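Local coordinates for E3 ubiquitin-protein ligase HERC2 (Homo sapiens, PDB 4L1M) that acts as an E3 ubiquitin ligase of the HECT class, its first RCC1-like propeller probably serving in binding partner molecules rather than in ubiquitin transfer, at residues A[56-61]-A[367-372]; A[117-122]-A[140-145]. One frame throughout, in Å; residues are numbered along the deposited sequence.

Contact 1: residues A[56-61]-A[367-372]; sequences TQIACA and GIACGP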
ATOM      1  N   THR A  56       5.755  14.205   0.388  1.00 48.35           N
ATOM      2  CA  THR A  56       5.885  13.455   1.644  1.00 49.14           C
ATOM      3  C   THR A  56       5.349  12.045   1.458  1.00 49.53           C
ATOM      4  O   THR A  56       5.785  11.123   2.150  1.00 48.65           O
ATOM      5  CB  THR A  56       5.175  14.140   2.847  1.00 49.66           C
ATOM      6  OG1 THR A  56       3.751  14.167   2.648  1.00 51.42           O
ATOM      7  CG2 THR A  56       5.666  15.550   3.029  1.00 51.41           C
ATOM      8  N   GLN A  57       4.393  11.892   0.541  1.00 49.02           N
ATOM      9  CA  GLN A  57       3.760  10.620   0.268  1.00 48.95           C
ATOM     10  C   GLN A  57       3.263  10.533  -1.167  1.00 48.42           C
ATOM     11  O   GLN A  57       2.891  11.542  -1.750  1.00 50.73           O
ATOM     12  CB  GLN A  57       2.560  10.488   1.191  1.00 51.11           C
ATOM     13  CG  GLN A  57       2.344   9.149   1.838  1.00 53.10           C
ATOM     14  CD  GLN A  57       1.344   9.319   2.981  1.00 54.60           C
ATOM     15  OE1 GLN A  57       1.615  10.047   3.978  1.00 56.85           O
ATOM     16  NE2 GLN A  57       0.189   8.721   2.836  1.00 50.80           N
ATOM     17  N   ILE A  58       3.254   9.325  -1.722  1.00 46.27           N
ATOM     18  CA  ILE A  58       2.652   9.063  -3.000  1.00 45.11           C
ATOM     19  C   ILE A  58       1.822   7.786  -2.915  1.00 43.31           C
ATOM     20  O   ILE A  58       2.328   6.752  -2.516  1.00 42.82           O
ATOM     21  CB  ILE A  58       3.727   8.862  -4.092  1.00 47.85           C
ATOM     22  CG1 ILE A  58       4.457  10.164  -4.351  1.00 48.23           C
ATOM     23  CG2 ILE A  58       3.089   8.320  -5.381  1.00 49.06           C
ATOM     24  CD1 ILE A  58       5.499  10.103  -5.440  1.00 49.70           C
ATOM     25  N   ALA A  59       0.557   7.868  -3.323  1.00 42.56           N
ATOM     26  CA  ALA A  59      -0.347   6.732  -3.341  1.00 39.54           C
ATOM     27  C   ALA A  59      -0.714   6.400  -4.792  1.00 40.79           C
ATOM     28  O   ALA A  59      -1.339   7.187  -5.479  1.00 41.98           O
ATOM     29  CB  ALA A  59      -1.589   7.042  -2.550  1.00 38.22           C
ATOM     30  N   CYS A  60      -0.303   5.221  -5.232  1.00 40.88           N
ATOM     31  CA  CYS A  60      -0.426   4.835  -6.600  1.00 41.76           C
ATOM     32  C   CYS A  60      -1.725   4.073  -6.819  1.00 41.30           C
ATOM     33  O   CYS A  60      -1.944   3.037  -6.206  1.00 40.60           O
ATOM     34  CB  CYS A  60       0.770   3.967  -6.980  1.00 42.78           C
ATOM     35  SG  CYS A  60       2.335   4.885  -7.084  1.00 45.19           S
ATOM     36  N   ALA A  61      -2.567   4.590  -7.706  1.00 41.36           N
ATOM     37  CA  ALA A  61      -3.743   3.857  -8.156  1.00 41.31           C
ATOM     38  C   ALA A  61      -3.438   3.211  -9.506  1.00 42.34           C
ATOM     39  O   ALA A  61      -2.275   3.136  -9.914  1.00 42.91           O
ATOM     40  CB  ALA A  61      -4.946   4.767  -8.231  1.00 41.64           C
ATOM     41  N   GLY A 367      11.574   7.809   0.930  1.00 46.21           N
ATOM     42  CA  GLY A 367      10.267   7.246   0.584  1.00 43.88           C
ATOM     43  C   GLY A 367      10.287   6.489  -0.719  1.00 43.25           C
ATOM     44  O   GLY A 367      11.058   6.813  -1.631  1.00 42.89           O
ATOM     45  N   ILE A 368       9.450   5.461  -0.791  1.00 42.06           N
ATOM     46  CA  ILE A 368       9.282   4.680  -2.016  1.00 41.33           C
ATOM     47  C   ILE A 368       7.821   4.390  -2.244  1.00 39.63           C
ATOM     48  O   ILE A 368       7.041   4.386  -1.307  1.00 40.63           O
ATOM     49  CB  ILE A 368      10.052   3.359  -1.945  1.00 41.10           C
ATOM     50  CG1 ILE A 368       9.800   2.669  -0.592  1.00 40.04           C
ATOM     51  CG2 ILE A 368      11.538   3.623  -2.165  1.00 42.79           C
ATOM     52  CD1 ILE A 368      10.345   1.256  -0.505  1.00 39.98           C
ATOM     53  N   ALA A 369       7.447   4.125  -3.485  1.00 40.25           N
ATOM     54  CA  ALA A 369       6.053   3.791  -3.814  1.00 39.65           C
ATOM     55  C   ALA A 369       5.989   3.066  -5.141  1.00 41.82           C
ATOM     56  O   ALA A 369       6.801   3.353  -6.013  1.00 42.48           O
ATOM     57  CB  ALA A 369       5.213   5.049  -3.875  1.00 38.60           C
ATOM     58  N   CYS A 370       5.023   2.144  -5.300  1.00 42.97           N
ATOM     59  CA  CYS A 370       4.844   1.401  -6.571  1.00 44.84           C
ATOM     60  C   CYS A 370       3.428   1.457  -7.122  1.00 42.09           C
ATOM     61  O   CYS A 370       2.481   1.257  -6.404  1.00 43.09           O
ATOM     62  CB  CYS A 370       5.204  -0.070  -6.381  1.00 46.94           C
ATOM     63  SG  CYS A 370       6.896  -0.339  -5.842  1.00 48.74           S
ATOM     64  N   GLY A 371       3.309   1.701  -8.418  1.00 42.99           N
ATOM     65  CA  GLY A 371       2.061   1.511  -9.144  1.00 42.99           C
ATOM     66  C   GLY A 371       2.064   0.133  -9.786  1.00 44.41           C
ATOM     67  O   GLY A 371       2.904  -0.723  -9.455  1.00 46.30           O
ATOM     68  N   PRO A 372       1.127  -0.108 -10.695  1.00 43.03           N
ATOM     69  CA  PRO A 372       1.109  -1.396 -11.370  1.00 43.11           C
ATOM     70  C   PRO A 372       2.291  -1.617 -12.337  1.00 43.98           C
ATOM     71  O   PRO A 372       2.699  -2.741 -12.548  1.00 44.14           O
ATOM     72  CB  PRO A 372      -0.217  -1.361 -12.123  1.00 43.41           C
ATOM     73  CG  PRO A 372      -0.465   0.079 -12.371  1.00 42.73           C
ATOM     74  CD  PRO A 372       0.048   0.776 -11.157  1.00 42.48           C
TER

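Contact 2: residues A[117-122]-A[140-145]; sequences EVYSWG and PKVISA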
ATOM      1  N   GLU A 117     -10.852  13.754  10.125  1.00 58.05           N
ATOM      2  CA  GLU A 117     -11.851  13.493   9.079  1.00 57.38           C
ATOM      3  C   GLU A 117     -11.255  12.677   7.938  1.00 54.26           C
ATOM      4  O   GLU A 117     -10.121  12.944   7.487  1.00 51.87           O
ATOM      5  CB  GLU A 117     -12.426  14.789   8.482  1.00 60.16           C
ATOM      6  CG  GLU A 117     -13.195  15.671   9.437  1.00 63.65           C
ATOM      7  CD  GLU A 117     -12.330  16.796   9.975  1.00 67.30           C
ATOM      8  OE1 GLU A 117     -11.184  16.517  10.422  1.00 64.96           O
ATOM      9  OE2 GLU A 117     -12.791  17.961   9.942  1.00 72.63           O
ATOM     10  N   VAL A 118     -12.038  11.710   7.449  1.00 51.40           N
ATOM     11  CA  VAL A 118     -11.637  10.859   6.311  1.00 47.67           C
ATOM     12  C   VAL A 118     -12.463  11.225   5.083  1.00 47.19           C
ATOM     13  O   VAL A 118     -13.679  11.396   5.186  1.00 49.62           O
ATOM     14  CB  VAL A 118     -11.855   9.377   6.623  1.00 47.05           C
ATOM     15  CG1 VAL A 118     -11.370   8.510   5.478  1.00 47.16           C
ATOM     16  CG2 VAL A 118     -11.135   8.991   7.895  1.00 47.69           C
ATOM     17  N   TYR A 119     -11.800  11.373   3.939  1.00 44.56           N
ATOM     18  CA  TYR A 119     -12.469  11.710   2.682  1.00 44.52           C
ATOM     19  C   TYR A 119     -12.305  10.571   1.726  1.00 42.33           C
ATOM     20  O   TYR A 119     -11.289   9.887   1.749  1.00 41.00           O
ATOM     21  CB  TYR A 119     -11.851  12.950   2.036  1.00 44.77           C
ATOM     22  CG  TYR A 119     -11.992  14.183   2.854  1.00 46.31           C
ATOM     23  CD1 TYR A 119     -11.187  14.397   3.962  1.00 46.69           C
ATOM     24  CD2 TYR A 119     -12.936  15.155   2.524  1.00 48.16           C
ATOM     25  CE1 TYR A 119     -11.309  15.552   4.719  1.00 48.57           C
ATOM     26  CE2 TYR A 119     -13.065  16.315   3.264  1.00 49.45           C
ATOM     27  CZ  TYR A 119     -12.249  16.508   4.361  1.00 49.63           C
ATOM     28  OH  TYR A 119     -12.386  17.642   5.120  1.00 52.23           O
ATOM     29  N   SER A 120     -13.298  10.362   0.876  1.00 41.67           N
ATOM     30  CA  SER A 120     -13.199   9.308  -0.140  1.00 40.03           C
ATOM     31  C   SER A 120     -13.737   9.807  -1.450  1.00 39.97           C
ATOM     32  O   SER A 120     -14.625  10.655  -1.478  1.00 41.68           O
ATOM     33  CB  SER A 120     -13.970   8.059   0.295  1.00 39.06           C
ATOM     34  OG  SER A 120     -15.357   8.338   0.375  1.00 40.08           O
ATOM     35  N   TRP A 121     -13.187   9.311  -2.532  1.00 39.17           N
ATOM     36  CA  TRP A 121     -13.766   9.581  -3.842  1.00 41.53           C
ATOM     37  C   TRP A 121     -13.344   8.537  -4.871  1.00 41.74           C
ATOM     38  O   TRP A 121     -12.527   7.651  -4.581  1.00 38.72           O
ATOM     39  CB  TRP A 121     -13.455  11.014  -4.309  1.00 42.21           C
ATOM     40  CG  TRP A 121     -12.023  11.332  -4.633  1.00 42.25           C
ATOM     41  CD1 TRP A 121     -11.518  11.581  -5.876  1.00 42.76           C
ATOM     42  CD2 TRP A 121     -10.925  11.496  -3.721  1.00 41.07           C
ATOM     43  NE1 TRP A 121     -10.184  11.853  -5.799  1.00 41.90           N
ATOM     44  CE2 TRP A 121      -9.792  11.806  -4.493  1.00 41.02           C
ATOM     45  CE3 TRP A 121     -10.783  11.378  -2.344  1.00 41.83           C
ATOM     46  CZ2 TRP A 121      -8.530  12.024  -3.928  1.00 41.10           C
ATOM     47  CZ3 TRP A 121      -9.521  11.610  -1.769  1.00 41.24           C
ATOM     48  CH2 TRP A 121      -8.418  11.920  -2.562  1.00 41.14           C
ATOM     49  N   GLY A 122     -13.927   8.644  -6.067  1.00 43.59           N
ATOM     50  CA  GLY A 122     -13.684   7.696  -7.140  1.00 43.49           C
ATOM     51  C   GLY A 122     -14.859   6.770  -7.310  1.00 44.40           C
ATOM     52  O   GLY A 122     -16.010   7.177  -7.113  1.00 45.04           O
ATOM     53  N   PRO A 140     -13.685  14.527  -3.517  1.00 49.98           N
ATOM     54  CA  PRO A 140     -13.645  14.056  -2.140  1.00 48.30           C
ATOM     55  C   PRO A 140     -14.876  14.441  -1.334  1.00 48.98           C
ATOM     56  O   PRO A 140     -15.373  15.554  -1.439  1.00 49.37           O
ATOM     57  CB  PRO A 140     -12.416  14.751  -1.572  1.00 48.31           C
ATOM     58  CG  PRO A 140     -11.516  14.934  -2.732  1.00 48.33           C
ATOM     59  CD  PRO A 140     -12.419  15.178  -3.903  1.00 49.49           C
ATOM     60  N   LYS A 141     -15.357  13.489  -0.554  1.00 48.71           N
ATOM     61  CA  LYS A 141     -16.471  13.675   0.329  1.00 50.48           C
ATOM     62  C   LYS A 141     -16.141  13.075   1.688  1.00 49.41           C
ATOM     63  O   LYS A 141     -15.586  11.976   1.775  1.00 47.26           O
ATOM     64  CB  LYS A 141     -17.709  12.978  -0.242  1.00 52.24           C
ATOM     65  CG  LYS A 141     -18.957  13.198   0.598  1.00 55.56           C
ATOM     66  CD  LYS A 141     -20.183  12.577  -0.034  1.00 58.36           C
ATOM     67  CE  LYS A 141     -21.418  12.874   0.783  1.00 61.63           C
ATOM     68  NZ  LYS A 141     -22.404  11.777   0.611  1.00 63.72           N
ATOM     69  N   VAL A 142     -16.525  13.780   2.741  1.00 51.38           N
ATOM     70  CA  VAL A 142     -16.257  13.336   4.104  1.00 51.97           C
ATOM     71  C   VAL A 142     -17.055  12.078   4.350  1.00 49.46           C
ATOM     72  O   VAL A 142     -18.222  12.037   4.007  1.00 49.61           O
ATOM     73  CB  VAL A 142     -16.701  14.381   5.166  1.00 54.26           C
ATOM     74  CG1 VAL A 142     -16.431  13.863   6.566  1.00 54.17           C
ATOM     75  CG2 VAL A 142     -15.962  15.682   4.973  1.00 56.68           C
ATOM     76  N   ILE A 143     -16.422  11.071   4.940  1.00 47.35           N
ATOM     77  CA  ILE A 143     -17.141   9.913   5.429  1.00 47.88           C
ATOM     78  C   ILE A 143     -17.649  10.263   6.814  1.00 50.57           C
ATOM     79  O   ILE A 143     -16.901  10.209   7.795  1.00 50.94           O
ATOM     80  CB  ILE A 143     -16.262   8.665   5.517  1.00 45.84           C
ATOM     81  CG1 ILE A 143     -15.678   8.299   4.145  1.00 43.87           C
ATOM     82  CG2 ILE A 143     -17.070   7.507   6.078  1.00 46.82           C
ATOM     83  CD1 ILE A 143     -14.787   7.061   4.180  1.00 41.39           C
ATOM     84  N   SER A 144     -18.926  10.622   6.893  1.00 53.73           N
ATOM     85  CA  SER A 144     -19.507  11.089   8.142  1.00 56.62           C
ATOM     86  C   SER A 144     -19.496  10.027   9.253  1.00 57.44           C
ATOM     87  O   SER A 144     -19.470  10.367  10.414  1.00 59.48           O
ATOM     88  CB  SER A 144     -20.919  11.609   7.917  1.00 58.39           C
ATOM     89  OG  SER A 144     -21.758  10.552   7.511  1.00 59.78           O
ATOM     90  N   ALA A 145     -19.476   8.749   8.908  1.00 56.94           N
ATOM     91  CA  ALA A 145     -19.306   7.713   9.929  1.00 58.04           C
ATOM     92  C   ALA A 145     -18.087   7.963  10.847  1.00 59.62           C
ATOM     93  O   ALA A 145     -18.098   7.548  11.982  1.00 63.77           O
ATOM     94  CB  ALA A 145     -19.197   6.341   9.276  1.00 56.68           C
TER

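Contact 1: residues A[56-61]-A[367-372]
Apolar contact centres on Ala369, whose methyl points at strand 57-60 and sits beside Ile58, CB to CB 4.1 Å. Ile58 points back at it, a chi1 of -68° placing CG2 anti to the backbone N and close to that methyl. Cys60 adds a looser touch, its SG 4.3 Å from Ala369 CB. Trp378 and Phe376 of the next strand, 374-379, close in around Ile58, Cys60 and Ala369.

The two strands run almost parallel, 10° between their directions, but their axes stay 6.6 Å apart and neither pairs with the other through its backbone. They are the inner strands of adjacent blades of a seven-bladed beta-propeller, one from the first complete blade and one from the blade in which strands 27-31 and 45-46 from the N-terminal end join 374-379 and 365-370 to close the ring.

Beyond Ala369 the chains approach more closely, and side chain meets backbone. Cys60 CB packs on Gly371 CA at 3.5 Å, and its SG lies 3.6 Å from Gly371 N. At the far end Pro372 sets its ring CD against the carbonyl O of Ala61, 3.5 Å away, an oxygen that Tyr79 OH hydrogen-bonds.

Contact 2: residues A[117-122]-A[140-145]
Pro140 lays its ring over one face of the Trp121 indole, which a chi1 of 68° folds back over its own backbone. Its CG stands 3.8 Å from the centroid of the six-membered ring of Trp121, 18° off the normal, a CH-pi contact offset toward the rim. Pro140 CB also reaches across to Tyr119 CB at 4.1 Å. The phenol of Tyr119 slants across Val142, its ring carbon CE2 3.4 Å from Val142 CG2. On the face that carries Ser120, Ile143 CD1 meets Val118 CG1 (3.9 Å), with Ser120 OG lying near Ile143 CG1.

Backbone bonds hold these side chains in register. Ser120 and Lys141 form an antiparallel hydrogen-bonded pair: Ser120 N gives to Lys141 O at 2.9 Å, and Lys141 N gives back to Ser120 O at 3.1 Å. Tyr119 and Val142 are the neighbouring non-hydrogen-bonded pair. Past it, Ile143 N meets Val118 O at 2.8 Å in a nearly straight bond (173° at the hydrogen). Together they fasten 140-142, the outermost strand, to 118-122 in a four-stranded blade of the RCC1-type propeller.

Further out, strand 108-113 backs 118-122 from its other edge, and its Tyr109 ring meets that of Trp121. Leu92 touches both Tyr119 and Pro140. Ser120 OG is hydrogen-bonded to Leu129 O in the loop joining the two strands, which ties that loop back to the blade.

Polar bonding here is thus mainly backbone to backbone, whereas the aromatic and aliphatic groups meet by apolar contact, so the edge strand depends on both the three backbone hydrogen bonds and the packing of Pro140, Val142 and Ile143.

Contact 1 lies near the propeller axis, where inner strands of adjacent blades face each other; contact 2 lies at the rim, inside a single blade. Their centres are 20 Å apart, and their nearest atoms, about 8 Å apart, do not touch. The path between them runs through strands 97-101 and 108-113, the first two of the blade holding contact 2: Gln57 and Ala59 of contact 1 pack on Ile100 of 97-101. In sequence, 117-145 falls within the roughly 300 residues between 56-61 and 367-372. A sulfate, probably from the crystallisation liquor, lies about 5 Å from the Ala61 side chain in contact 1.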